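Local coordinates for serine-tRNA ligase (Naegleria fowleri, PDB 6BLJ), which probably catalyses the ATP-dependent attachment of serine to its cognate tRNA, supplying seryl-tRNA for protein synthesis in the cytosol, at residues A[13-18]-A[41-46]; A[47-52]-A[137-142]; A[231-236]-A[305-310]; A[239-244]-A[357-362]. All coordinates share one frame; numbering follows the deposited sequence.

Contact 1. Residues A[13-18]-A[41-46]; sequences NLFREY and DKVIEL
Phe15 and Val43 form the tight part of this contact. Val43 CG1 lies over one face of the phenyl ring, displaced from the middle toward the rim. Val43 CG1 sits 3.7 Å from the centroid of the Phe15 ring, which makes a CH-pi contact. The closest pair is Phe15 CD2 and Val43 CG1, at 3.5 Å. Val43 CG1 stands anti to its own backbone N (chi1 170°), and this carries the methyl out over the ring. The two side chains cross at about a right angle. Both residues are buried. Leu147 of helix 114-147 and Ile26 of helix 23-32 also pack on Phe15.

The packing is looser at Ile44. Ile44 CG1 comes near the plane of the Phe15 ring at the edge, 4.1 Å from Phe15 CB. The same Ile44 CG1 approaches Phe15 O at 3.6 Å. Ile44 is partly exposed, and Glu17 and Asp41 are exposed to solvent.

The contact thus lays an apolar loop residue on the early turns of helix 38-76. That long helix belongs to the helical arm typical of the seryl-tRNA synthetase N-terminal domain.

Contact 2. Residues A[47-52]-A[137-142]; sequences DEVWRA and KQKEKE
Trp50 and Glu140 supply the polar part of this contact. The indole Trp50 NE1 donates a weak hydrogen bond to Glu140 OE1 at 3.3 Å, bent to 133° at the hydrogen. The two side chains lie side by side and point the same way, but the carboxylate is turned steeply against the indole, with the planes 78° apart. The stem of the glutamate touches too: Glu140 CB is 3.4 Å from Trp50 NE1.

Helices 38-76 and 114-147 run antiparallel here, at 161° between the short segments and with axes 8.9 Å apart. They are the two limbs of a long helical hairpin. In seryl-tRNA synthetases this hairpin is the arm that reaches for the tRNA, and it probably serves the same end here.

Apolar packing comes from Val49 and Lys139. The lysine chain bends at its second torsion, and its methylenes pass by the valine, with Lys139 CE 3.7 Å from Val49 CG1. Lys139 CB also meets Trp50 CB at 4.2 Å.

Charge pairs flank the packing. Lys139 NZ forms a salt bridge with Glu142 OE2, 3.5 Å away and three residues on along the same helix. Arg143 makes a cation-pi contact with Trp50 and a salt bridge to Asp47.

Contact 3. Residues A[231-236]-A[305-310]; sequences YAIDFL and KYCGMS
Cys307, which faces Ile233 and Leu236, is anchored through its backbone. Cys307 N makes a probable hydrogen bond to Met242 O of the neighbouring parallel strand. This bond ties strand 304-313 to strand 242-245 in the sheet. The contact itself is apolar.

Cys307 SG is the central atom. The sulfur stands anti to its backbone N (chi1 167°), which directs it toward two helix residues about one turn apart, Ile233 and Leu236. Ile233 CG1 meets Cys307 SG at 3.8 Å. Leu236 CD1 meets the same Cys307 SG, also at 3.8 Å. The leucine stem adds to this, with Leu236 CB 3.9 Å from Cys307 CB.

The second point of packing is Met309, two residues further along the strand and on the same side of it. Its chain is fully extended and carries the thioether out to the end of Ile233. The shortest apolar approach is here, Ile233 CD1 to Met309 SD at 3.5 Å. The two side chains cross at about a right angle. All four residues are buried.

Helix 220-238 and strand 304-313 run antiparallel, with axes 9.0 Å apart over these segments. The helix, with strand 242-245 after it, is consistent with motif 1 of class II synthetases. Strands 304-313 and 332-342 are consistent with motif 2. Ile336 of strand 332-342 packs on both Ile233 and Cys307, and Leu445 of strand 436-447 packs on Leu236. Leu226 of the second subunit packs on Ile233 and Met309, so the second subunit packs against both the helix and the strand here.

Contact 4. Residues A[239-244]-A[357-362]; sequences KGYMPI and IGNSEA
Tyr241 and Asn359 both hold CG anti to the carbonyl carbon and beside the backbone N, with chi1 of -74° and -71°. These torsions send the two side chains at each other from opposite directions. Asn359 ND2 comes to 3.0 Å from Tyr241 OH and 3.4 Å from Tyr241 CZ. The amide is turned 82° against the phenol ring. Each polar group has a clear partner outside the segments. Asn359 ND2 is hydrogen-bonded to Gln338 OE1, and Tyr241 OH to Glu355 OE2. These bonds probably fix how the amide and the phenol are turned.

Lys239 covers the other branch of the amide. Its aliphatic chain slides past Asn359, with Lys239 CD 3.3 Å from Asn359 OD1. Lys239 is exposed, whereas Tyr241 and Asn359 are buried.

Between Lys239 and Tyr241 the chain leaves a helix. Gly240, with positive phi, is the C-prime residue of a Schellman motif that closes helix 220-238, and Tyr241 N bonds back to Leu236 O.

Helix 348-366 lies over the sheet here, with Ser360 OG bonded to Thr444 O. Tyr241 packs on strands 304-313 and 332-342. Strand 242-245 then pairs with 304-313, and at Ile244 it also pairs antiparallel with a strand of the second subunit.

How the contacts relate
The contacts form two pairs on opposite sides of the chain's centre. Contacts 1 and 2 share helix 38-76 in the N-terminal arm. Their centres are 11 Å apart, and a salt bridge from Arg16 to Asp47 joins them. Contacts 3 and 4 lie in the class II catalytic core, with centres 7 Å apart. Helix 220-238 leads directly into strand 242-245, and both contacts reach the same sheet and the second subunit. Along the chain, contacts 1 and 2 follow in series, while the segments of 3 and 4 alternate. Each contact of one pair is 40 to 45 Å, centre to centre, from those of the other, consistent with separate tRNA-binding and catalytic parts.

Contact 1. Residues A[13-18]-A[41-46]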
loop_
_atom_site.group_PDB
_atom_site.type_symbol
_atom_site.label_atom_id
_atom_site.label_comp_id
_atom_site.label_asym_id
_atom_site.label_seq_id
_atom_site.Cartn_x
_atom_site.Cartn_y
_atom_site.Cartn_z
ATOM N N ASN A 13 7.213 -2.811 -35.206
ATOM C CA ASN A 13 7.790 -3.307 -36.452
ATOM C C ASN A 13 8.712 -4.497 -36.227
ATOM O O ASN A 13 8.790 -5.391 -37.082
ATOM C CB ASN A 13 8.526 -2.178 -37.179
ATOM C CG ASN A 13 7.580 -1.290 -37.976
ATOM O OD1 ASN A 13 6.557 -1.755 -38.475
ATOM N ND2 ASN A 13 7.921 -0.013 -38.104
ATOM N N LEU A 14 9.418 -4.534 -35.091
ATOM C CA LEU A 14 10.311 -5.657 -34.822
ATOM C C LEU A 14 9.549 -6.978 -34.760
ATOM O O LEU A 14 10.116 -8.041 -35.044
ATOM C CB LEU A 14 11.055 -5.418 -33.503
ATOM C CG LEU A 14 12.217 -6.367 -33.196
ATOM C CD1 LEU A 14 13.301 -6.284 -34.274
ATOM C CD2 LEU A 14 12.803 -6.063 -31.813
ATOM N N PHE A 15 8.259 -6.932 -34.418
ATOM C CA PHE A 15 7.434 -8.135 -34.358
ATOM C C PHE A 15 6.998 -8.639 -35.730
ATOM O O PHE A 15 6.506 -9.771 -35.820
ATOM C CB PHE A 15 6.168 -7.874 -33.533
ATOM C CG PHE A 15 6.415 -7.596 -32.074
ATOM C CD1 PHE A 15 6.879 -6.358 -31.659
ATOM C CD2 PHE A 15 6.126 -8.558 -31.113
ATOM C CE1 PHE A 15 7.083 -6.086 -30.313
ATOM C CE2 PHE A 15 6.325 -8.291 -29.761
ATOM C CZ PHE A 15 6.812 -7.055 -29.367
ATOM N N ARG A 16 7.146 -7.840 -36.786
ATOM C CA ARG A 16 6.508 -8.105 -38.081
ATOM C C ARG A 16 7.500 -8.726 -39.052
ATOM O O ARG A 16 8.341 -8.040 -39.642
ATOM C CB ARG A 16 5.898 -6.842 -38.674
ATOM C CG ARG A 16 4.689 -6.322 -37.916
ATOM C CD ARG A 16 4.321 -4.930 -38.383
ATOM N NE ARG A 16 3.112 -4.448 -37.725
ATOM C CZ ARG A 16 2.788 -3.165 -37.618
ATOM N NH1 ARG A 16 3.592 -2.227 -38.113
ATOM N NH2 ARG A 16 1.669 -2.818 -37.005
ATOM N N GLU A 17 7.406 -10.042 -39.194
ATOM C CA GLU A 17 8.331 -10.751 -40.061
ATOM C C GLU A 17 8.185 -10.279 -41.509
ATOM O O GLU A 17 9.165 -10.269 -42.260
ATOM C CB GLU A 17 8.095 -12.252 -39.895
ATOM C CG GLU A 17 9.326 -13.110 -40.081
ATOM C CD GLU A 17 9.027 -14.582 -39.827
ATOM O OE1 GLU A 17 7.875 -14.881 -39.451
ATOM O OE2 GLU A 17 9.957 -15.418 -39.906
ATOM N N TYR A 18 6.983 -9.826 -41.900
ATOM C CA TYR A 18 6.743 -9.370 -43.268
ATOM C C TYR A 18 7.298 -7.979 -43.545
ATOM O O TYR A 18 7.419 -7.596 -44.715
ATOM C CB TYR A 18 5.235 -9.337 -43.570
ATOM C CG TYR A 18 4.483 -8.136 -42.986
ATOM C CD1 TYR A 18 4.475 -6.897 -43.633
ATOM C CD2 TYR A 18 3.761 -8.250 -41.803
ATOM C CE1 TYR A 18 3.799 -5.813 -43.106
ATOM C CE2 TYR A 18 3.071 -7.167 -41.274
ATOM C CZ TYR A 18 3.095 -5.952 -41.930
ATOM O OH TYR A 18 2.417 -4.868 -41.414
ATOM N N ASP A 41 4.210 -13.863 -29.374
ATOM C CA ASP A 41 3.199 -14.387 -30.282
ATOM C C ASP A 41 1.850 -13.720 -30.066
ATOM O O ASP A 41 1.102 -13.523 -31.030
ATOM C CB ASP A 41 3.060 -15.898 -30.113
ATOM C CG ASP A 41 4.225 -16.657 -30.695
ATOM O OD1 ASP A 41 4.958 -16.083 -31.528
ATOM O OD2 ASP A 41 4.398 -17.840 -30.333
ATOM N N LYS A 42 1.523 -13.360 -28.820
ATOM C CA LYS A 42 0.270 -12.654 -28.562
ATOM C C LYS A 42 0.246 -11.300 -29.257
ATOM O O LYS A 42 -0.785 -10.904 -29.818
ATOM C CB LYS A 42 0.042 -12.484 -27.057
ATOM N N VAL A 43 1.369 -10.572 -29.230
ATOM C CA VAL A 43 1.434 -9.291 -29.933
ATOM C C VAL A 43 1.280 -9.505 -31.435
ATOM O O VAL A 43 0.552 -8.764 -32.112
ATOM C CB VAL A 43 2.741 -8.545 -29.599
ATOM C CG1 VAL A 43 2.903 -7.339 -30.524
ATOM C CG2 VAL A 43 2.743 -8.071 -28.137
ATOM N N ILE A 44 1.952 -10.520 -31.979
ATOM C CA ILE A 44 1.850 -10.795 -33.409
ATOM C C ILE A 44 0.403 -11.091 -33.794
ATOM O O ILE A 44 -0.122 -10.536 -34.768
ATOM C CB ILE A 44 2.785 -11.948 -33.806
ATOM C CG1 ILE A 44 4.250 -11.537 -33.621
ATOM C CG2 ILE A 44 2.542 -12.364 -35.267
ATOM C CD1 ILE A 44 5.216 -12.689 -33.766
ATOM N N GLU A 45 -0.266 -11.952 -33.016
ATOM C CA GLU A 45 -1.652 -12.315 -33.306
ATOM C C GLU A 45 -2.567 -11.098 -33.253
ATOM O O GLU A 45 -3.378 -10.879 -34.160
ATOM C CB GLU A 45 -2.131 -13.392 -32.328
ATOM N N LEU A 46 -2.440 -10.283 -32.201
ATOM C CA LEU A 46 -3.272 -9.093 -32.073
ATOM C C LEU A 46 -2.969 -8.077 -33.167
ATOM O O LEU A 46 -3.868 -7.348 -33.597
ATOM C CB LEU A 46 -3.086 -8.458 -30.692
ATOM C CG LEU A 46 -3.589 -9.264 -29.491
ATOM C CD1 LEU A 46 -3.089 -8.652 -28.177
ATOM C CD2 LEU A 46 -5.103 -9.346 -29.501
#

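Contact 2. Residues A[47-52]-A[137-142]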
loop_
_atom_site.group_PDB
_atom_site.type_symbol
_atom_site.label_atom_id
_atom_site.label_comp_id
_atom_site.label_asym_id
_atom_site.label_seq_id
_atom_site.Cartn_x
_atom_site.Cartn_y
_atom_site.Cartn_z
ATOM N N ASP A 47 -1.709 -7.983 -33.600
ATOM C CA ASP A 47 -1.380 -7.070 -34.690
ATOM C C ASP A 47 -2.041 -7.520 -35.987
ATOM O O ASP A 47 -2.550 -6.692 -36.753
ATOM C CB ASP A 47 0.139 -6.975 -34.856
ATOM C CG ASP A 47 0.559 -5.978 -35.920
ATOM O OD1 ASP A 47 0.233 -4.772 -35.797
ATOM O OD2 ASP A 47 1.260 -6.401 -36.864
ATOM N N GLU A 48 -2.052 -8.830 -36.244
ATOM C CA GLU A 48 -2.691 -9.341 -37.452
ATOM C C GLU A 48 -4.197 -9.111 -37.421
ATOM O O GLU A 48 -4.783 -8.703 -38.429
ATOM C CB GLU A 48 -2.366 -10.822 -37.630
ATOM C CG GLU A 48 -0.952 -11.050 -38.124
ATOM C CD GLU A 48 -0.549 -12.500 -38.084
ATOM O OE1 GLU A 48 -1.340 -13.314 -37.566
ATOM O OE2 GLU A 48 0.554 -12.823 -38.581
ATOM N N VAL A 49 -4.840 -9.364 -36.275
ATOM C CA VAL A 49 -6.275 -9.111 -36.168
ATOM C C VAL A 49 -6.570 -7.631 -36.372
ATOM O O VAL A 49 -7.543 -7.260 -37.045
ATOM C CB VAL A 49 -6.812 -9.620 -34.818
ATOM C CG1 VAL A 49 -8.258 -9.201 -34.628
ATOM C CG2 VAL A 49 -6.688 -11.136 -34.747
ATOM N N TRP A 50 -5.726 -6.763 -35.811
ATOM C CA TRP A 50 -5.877 -5.326 -36.019
ATOM C C TRP A 50 -5.805 -4.974 -37.504
ATOM O O TRP A 50 -6.669 -4.259 -38.031
ATOM C CB TRP A 50 -4.806 -4.586 -35.214
ATOM C CG TRP A 50 -4.656 -3.116 -35.525
ATOM C CD1 TRP A 50 -5.447 -2.099 -35.078
ATOM C CD2 TRP A 50 -3.619 -2.506 -36.303
ATOM N NE1 TRP A 50 -4.979 -0.894 -35.551
ATOM C CE2 TRP A 50 -3.855 -1.118 -36.303
ATOM C CE3 TRP A 50 -2.515 -3.002 -37.011
ATOM C CZ2 TRP A 50 -3.034 -0.218 -36.979
ATOM C CZ3 TRP A 50 -1.699 -2.109 -37.680
ATOM C CH2 TRP A 50 -1.965 -0.732 -37.661
ATOM N N ARG A 51 -4.788 -5.491 -38.199
ATOM C CA ARG A 51 -4.636 -5.206 -39.621
ATOM C C ARG A 51 -5.797 -5.779 -40.430
ATOM O O ARG A 51 -6.261 -5.154 -41.392
ATOM C CB ARG A 51 -3.294 -5.748 -40.122
ATOM C CG ARG A 51 -3.054 -5.566 -41.625
ATOM C CD ARG A 51 -3.262 -4.115 -42.080
ATOM N NE ARG A 51 -2.197 -3.202 -41.658
ATOM C CZ ARG A 51 -2.252 -1.877 -41.797
ATOM N NH1 ARG A 51 -1.241 -1.115 -41.391
ATOM N NH2 ARG A 51 -3.322 -1.306 -42.335
ATOM N N ALA A 52 -6.284 -6.966 -40.055
ATOM C CA ALA A 52 -7.436 -7.530 -40.751
ATOM C C ALA A 52 -8.681 -6.683 -40.512
ATOM O O ALA A 52 -9.527 -6.535 -41.402
ATOM C CB ALA A 52 -7.665 -8.974 -40.304
ATOM N N LYS A 137 -9.990 0.712 -33.187
ATOM C CA LYS A 137 -9.342 1.370 -32.051
ATOM C C LYS A 137 -9.153 0.418 -30.879
ATOM O O LYS A 137 -8.094 0.414 -30.242
ATOM C CB LYS A 137 -10.149 2.592 -31.614
ATOM N N GLN A 138 -10.163 -0.400 -30.578
ATOM C CA GLN A 138 -10.036 -1.334 -29.466
ATOM C C GLN A 138 -8.914 -2.331 -29.720
ATOM O O GLN A 138 -8.129 -2.640 -28.815
ATOM C CB GLN A 138 -11.358 -2.064 -29.226
ATOM N N LYS A 139 -8.814 -2.838 -30.952
ATOM C CA LYS A 139 -7.789 -3.827 -31.253
ATOM C C LYS A 139 -6.396 -3.212 -31.215
ATOM O O LYS A 139 -5.435 -3.871 -30.805
ATOM C CB LYS A 139 -8.064 -4.474 -32.609
ATOM C CG LYS A 139 -8.918 -5.724 -32.496
ATOM C CD LYS A 139 -8.195 -6.760 -31.643
ATOM C CE LYS A 139 -9.096 -7.929 -31.272
ATOM N NZ LYS A 139 -8.325 -9.026 -30.606
ATOM N N GLU A 140 -6.266 -1.956 -31.644
ATOM C CA GLU A 140 -4.971 -1.290 -31.580
ATOM C C GLU A 140 -4.517 -1.130 -30.134
ATOM O O GLU A 140 -3.361 -1.417 -29.794
ATOM C CB GLU A 140 -5.048 0.071 -32.271
ATOM C CG GLU A 140 -3.747 0.860 -32.218
ATOM C CD GLU A 140 -3.739 2.034 -33.172
ATOM O OE1 GLU A 140 -4.609 2.078 -34.067
ATOM O OE2 GLU A 140 -2.866 2.916 -33.027
ATOM N N LYS A 141 -5.422 -0.677 -29.260
ATOM C CA LYS A 141 -5.079 -0.542 -27.849
ATOM C C LYS A 141 -4.780 -1.899 -27.224
ATOM O O LYS A 141 -3.875 -2.018 -26.389
ATOM C CB LYS A 141 -6.209 0.163 -27.095
ATOM N N GLU A 142 -5.522 -2.937 -27.622
ATOM C CA GLU A 142 -5.309 -4.263 -27.050
ATOM C C GLU A 142 -3.914 -4.777 -27.391
ATOM O O GLU A 142 -3.237 -5.379 -26.547
ATOM C CB GLU A 142 -6.378 -5.226 -27.558
ATOM C CG GLU A 142 -6.485 -6.528 -26.801
ATOM C CD GLU A 142 -7.638 -7.377 -27.295
ATOM O OE1 GLU A 142 -8.660 -6.802 -27.739
ATOM O OE2 GLU A 142 -7.543 -8.621 -27.183
#

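Contact 3. Residues A[231-236]-A[305-310]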
loop_
_atom_site.group_PDB
_atom_site.type_symbol
_atom_site.label_atom_id
_atom_site.label_comp_id
_atom_site.label_asym_id
_atom_site.label_seq_id
_atom_site.Cartn_x
_atom_site.Cartn_y
_atom_site.Cartn_z
ATOM N N TYR A 231 31.747 17.980 -3.405
ATOM C CA TYR A 231 32.783 17.461 -4.289
ATOM C C TYR A 231 32.168 16.751 -5.491
ATOM O O TYR A 231 32.594 16.965 -6.632
ATOM C CB TYR A 231 33.706 16.519 -3.503
ATOM C CG TYR A 231 34.679 15.725 -4.359
ATOM C CD1 TYR A 231 35.476 16.364 -5.298
ATOM C CD2 TYR A 231 34.799 14.342 -4.224
ATOM C CE1 TYR A 231 36.367 15.651 -6.096
ATOM C CE2 TYR A 231 35.699 13.613 -5.018
ATOM C CZ TYR A 231 36.479 14.286 -5.953
ATOM O OH TYR A 231 37.364 13.602 -6.754
ATOM N N ALA A 232 31.148 15.925 -5.256
ATOM C CA ALA A 232 30.511 15.198 -6.352
ATOM C C ALA A 232 29.971 16.149 -7.407
ATOM O O ALA A 232 30.157 15.934 -8.611
ATOM C CB ALA A 232 29.383 14.319 -5.809
ATOM N N ILE A 233 29.302 17.215 -6.973
ATOM C CA ILE A 233 28.744 18.174 -7.925
ATOM C C ILE A 233 29.859 18.903 -8.675
ATOM O O ILE A 233 29.780 19.096 -9.896
ATOM C CB ILE A 233 27.790 19.133 -7.184
ATOM C CG1 ILE A 233 26.508 18.366 -6.827
ATOM C CG2 ILE A 233 27.465 20.356 -8.017
ATOM C CD1 ILE A 233 25.767 18.931 -5.681
ATOM N N ASP A 234 30.916 19.315 -7.969
ATOM C CA ASP A 234 32.060 19.926 -8.654
ATOM C C ASP A 234 32.674 18.953 -9.653
ATOM O O ASP A 234 32.966 19.315 -10.798
ATOM C CB ASP A 234 33.111 20.372 -7.644
ATOM C CG ASP A 234 32.722 21.627 -6.925
ATOM O OD1 ASP A 234 31.713 22.244 -7.338
ATOM O OD2 ASP A 234 33.440 22.008 -5.973
ATOM N N PHE A 235 32.865 17.705 -9.220
ATOM C CA PHE A 235 33.439 16.655 -10.058
ATOM C C PHE A 235 32.665 16.507 -11.368
ATOM O O PHE A 235 33.249 16.528 -12.457
ATOM C CB PHE A 235 33.423 15.361 -9.238
ATOM C CG PHE A 235 34.036 14.160 -9.912
ATOM C CD1 PHE A 235 35.396 13.920 -9.833
ATOM C CD2 PHE A 235 33.235 13.231 -10.553
ATOM C CE1 PHE A 235 35.949 12.792 -10.409
ATOM C CE2 PHE A 235 33.789 12.106 -11.139
ATOM C CZ PHE A 235 35.146 11.888 -11.055
ATOM N N LEU A 236 31.339 16.386 -11.286
ATOM C CA LEU A 236 30.563 16.206 -12.510
ATOM C C LEU A 236 30.401 17.500 -13.304
ATOM O O LEU A 236 30.367 17.456 -14.541
ATOM C CB LEU A 236 29.188 15.614 -12.182
ATOM C CG LEU A 236 29.186 14.115 -11.864
ATOM C CD1 LEU A 236 27.768 13.625 -11.528
ATOM C CD2 LEU A 236 29.782 13.313 -13.032
ATOM N N LYS A 305 23.587 16.286 -20.507
ATOM C CA LYS A 305 24.190 15.677 -19.327
ATOM C C LYS A 305 23.775 16.456 -18.084
ATOM O O LYS A 305 23.943 17.680 -18.031
ATOM C CB LYS A 305 25.714 15.650 -19.439
ATOM C CG LYS A 305 26.291 14.886 -20.649
ATOM C CD LYS A 305 27.822 14.980 -20.636
ATOM C CE LYS A 305 28.464 14.266 -21.817
ATOM N NZ LYS A 305 29.950 14.335 -21.736
ATOM N N TYR A 306 23.217 15.753 -17.099
ATOM C CA TYR A 306 22.761 16.362 -15.852
ATOM C C TYR A 306 23.451 15.718 -14.663
ATOM O O TYR A 306 23.705 14.505 -14.654
ATOM C CB TYR A 306 21.244 16.234 -15.679
ATOM C CG TYR A 306 20.459 17.244 -16.486
ATOM C CD1 TYR A 306 20.505 18.593 -16.169
ATOM C CD2 TYR A 306 19.648 16.844 -17.544
ATOM C CE1 TYR A 306 19.788 19.541 -16.906
ATOM C CE2 TYR A 306 18.907 17.779 -18.273
ATOM C CZ TYR A 306 18.988 19.122 -17.944
ATOM O OH TYR A 306 18.275 20.048 -18.660
ATOM N N CYS A 307 23.771 16.549 -13.676
ATOM C CA CYS A 307 24.295 16.131 -12.375
ATOM C C CYS A 307 23.151 16.341 -11.388
ATOM O O CYS A 307 22.982 17.432 -10.851
ATOM C CB CYS A 307 25.553 16.960 -11.984
ATOM S SG CYS A 307 26.017 16.756 -10.253
ATOM N N GLY A 308 22.353 15.295 -11.171
ATOM C CA GLY A 308 21.156 15.429 -10.350
ATOM C C GLY A 308 21.477 15.346 -8.868
ATOM O O GLY A 308 22.316 14.562 -8.433
ATOM N N MET A 309 20.749 16.133 -8.087
ATOM C CA MET A 309 20.974 16.214 -6.653
ATOM C C MET A 309 19.630 16.162 -5.949
ATOM O O MET A 309 18.745 16.962 -6.271
ATOM C CB MET A 309 21.694 17.529 -6.331
ATOM C CG MET A 309 21.839 17.865 -4.874
ATOM S SD MET A 309 22.450 19.567 -4.744
ATOM C CE MET A 309 22.667 19.640 -2.958
ATOM N N SER A 310 19.482 15.271 -4.970
ATOM C CA SER A 310 18.226 15.261 -4.223
ATOM C C SER A 310 18.387 14.399 -2.986
ATOM O O SER A 310 19.283 13.557 -2.909
ATOM C CB SER A 310 17.050 14.720 -5.062
ATOM O OG SER A 310 17.123 13.291 -5.184
#

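Contact 4. Residues A[239-244]-A[357-362]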
loop_
_atom_site.group_PDB
_atom_site.type_symbol
_atom_site.label_atom_id
_atom_site.label_comp_id
_atom_site.label_asym_id
_atom_site.label_seq_id
_atom_site.Cartn_x
_atom_site.Cartn_y
_atom_site.Cartn_z
ATOM N N LYS A 239 33.032 17.910 -15.668
ATOM C CA LYS A 239 32.936 17.029 -16.826
ATOM C C LYS A 239 31.788 17.418 -17.747
ATOM O O LYS A 239 31.412 16.634 -18.625
ATOM C CB LYS A 239 32.782 15.570 -16.391
ATOM C CG LYS A 239 33.959 15.044 -15.567
ATOM C CD LYS A 239 33.799 13.567 -15.239
ATOM C CE LYS A 239 34.993 13.047 -14.471
ATOM N NZ LYS A 239 36.117 12.733 -15.370
ATOM N N GLY A 240 31.210 18.600 -17.554
ATOM C CA GLY A 240 30.126 19.053 -18.402
ATOM C C GLY A 240 28.751 18.576 -17.997
ATOM O O GLY A 240 27.815 18.687 -18.801
ATOM N N TYR A 241 28.585 18.057 -16.781
ATOM C CA TYR A 241 27.268 17.644 -16.305
ATOM C C TYR A 241 26.600 18.821 -15.600
ATOM O O TYR A 241 27.127 19.343 -14.616
ATOM C CB TYR A 241 27.381 16.419 -15.392
ATOM C CG TYR A 241 27.684 15.133 -16.147
ATOM C CD1 TYR A 241 28.912 14.954 -16.797
ATOM C CD2 TYR A 241 26.762 14.091 -16.185
ATOM C CE1 TYR A 241 29.200 13.776 -17.495
ATOM C CE2 TYR A 241 27.039 12.906 -16.870
ATOM C CZ TYR A 241 28.262 12.754 -17.523
ATOM O OH TYR A 241 28.536 11.587 -18.207
ATOM N N MET A 242 25.450 19.237 -16.117
ATOM C CA MET A 242 24.711 20.373 -15.567
ATOM C C MET A 242 24.117 20.039 -14.198
ATOM O O MET A 242 23.254 19.165 -14.092
ATOM C CB MET A 242 23.609 20.772 -16.545
ATOM C CG MET A 242 22.587 21.706 -15.966
ATOM S SD MET A 242 23.159 23.400 -15.961
ATOM C CE MET A 242 22.169 24.025 -17.317
ATOM N N PRO A 243 24.543 20.707 -13.124
ATOM C CA PRO A 243 23.892 20.469 -11.824
ATOM C C PRO A 243 22.406 20.796 -11.893
ATOM O O PRO A 243 22.007 21.791 -12.495
ATOM C CB PRO A 243 24.632 21.416 -10.870
ATOM C CG PRO A 243 25.956 21.689 -11.540
ATOM C CD PRO A 243 25.675 21.649 -13.017
ATOM N N ILE A 244 21.581 19.943 -11.288
ATOM C CA ILE A 244 20.142 20.186 -11.251
ATOM C C ILE A 244 19.570 19.653 -9.942
ATOM O O ILE A 244 19.735 18.482 -9.603
ATOM C CB ILE A 244 19.418 19.598 -12.488
ATOM C CG1 ILE A 244 17.917 19.888 -12.446
ATOM C CG2 ILE A 244 19.687 18.095 -12.669
ATOM C CD1 ILE A 244 17.200 19.541 -13.780
ATOM N N ILE A 357 29.926 4.912 -16.356
ATOM C CA ILE A 357 30.524 4.027 -15.363
ATOM C C ILE A 357 31.977 4.435 -15.148
ATOM O O ILE A 357 32.480 4.372 -14.023
ATOM C CB ILE A 357 30.369 2.539 -15.762
ATOM C CG1 ILE A 357 30.722 1.608 -14.590
ATOM C CG2 ILE A 357 31.222 2.185 -16.996
ATOM C CD1 ILE A 357 29.839 1.801 -13.360
ATOM N N GLY A 358 32.645 4.935 -16.201
ATOM C CA GLY A 358 33.999 5.455 -16.042
ATOM C C GLY A 358 34.074 6.663 -15.122
ATOM O O GLY A 358 35.041 6.824 -14.376
ATOM N N ASN A 359 33.074 7.546 -15.186
ATOM C CA ASN A 359 33.009 8.672 -14.256
ATOM C C ASN A 359 32.919 8.191 -12.807
ATOM O O ASN A 359 33.593 8.727 -11.925
ATOM C CB ASN A 359 31.810 9.570 -14.588
ATOM C CG ASN A 359 31.999 10.355 -15.883
ATOM O OD1 ASN A 359 33.119 10.541 -16.349
ATOM N ND2 ASN A 359 30.904 10.821 -16.456
ATOM N N SER A 360 32.063 7.201 -12.538
ATOM C CA SER A 360 31.918 6.715 -11.171
ATOM C C SER A 360 33.195 6.041 -10.693
ATOM O O SER A 360 33.611 6.229 -9.544
ATOM C CB SER A 360 30.720 5.762 -11.077
ATOM O OG SER A 360 29.518 6.461 -11.385
ATOM N N GLU A 361 33.831 5.259 -11.567
ATOM C CA GLU A 361 35.115 4.644 -11.241
ATOM C C GLU A 361 36.162 5.696 -10.892
ATOM O O GLU A 361 36.870 5.565 -9.888
ATOM C CB GLU A 361 35.604 3.792 -12.409
ATOM C CG GLU A 361 34.836 2.500 -12.619
ATOM C CD GLU A 361 35.570 1.593 -13.576
ATOM O OE1 GLU A 361 36.634 1.078 -13.180
ATOM O OE2 GLU A 361 35.104 1.419 -14.721
ATOM N N ALA A 362 36.294 6.739 -11.726
ATOM C CA ALA A 362 37.243 7.808 -11.407
ATOM C C ALA A 362 36.888 8.470 -10.079
ATOM O O ALA A 362 37.774 8.866 -9.311
ATOM C CB ALA A 362 37.279 8.850 -12.528
#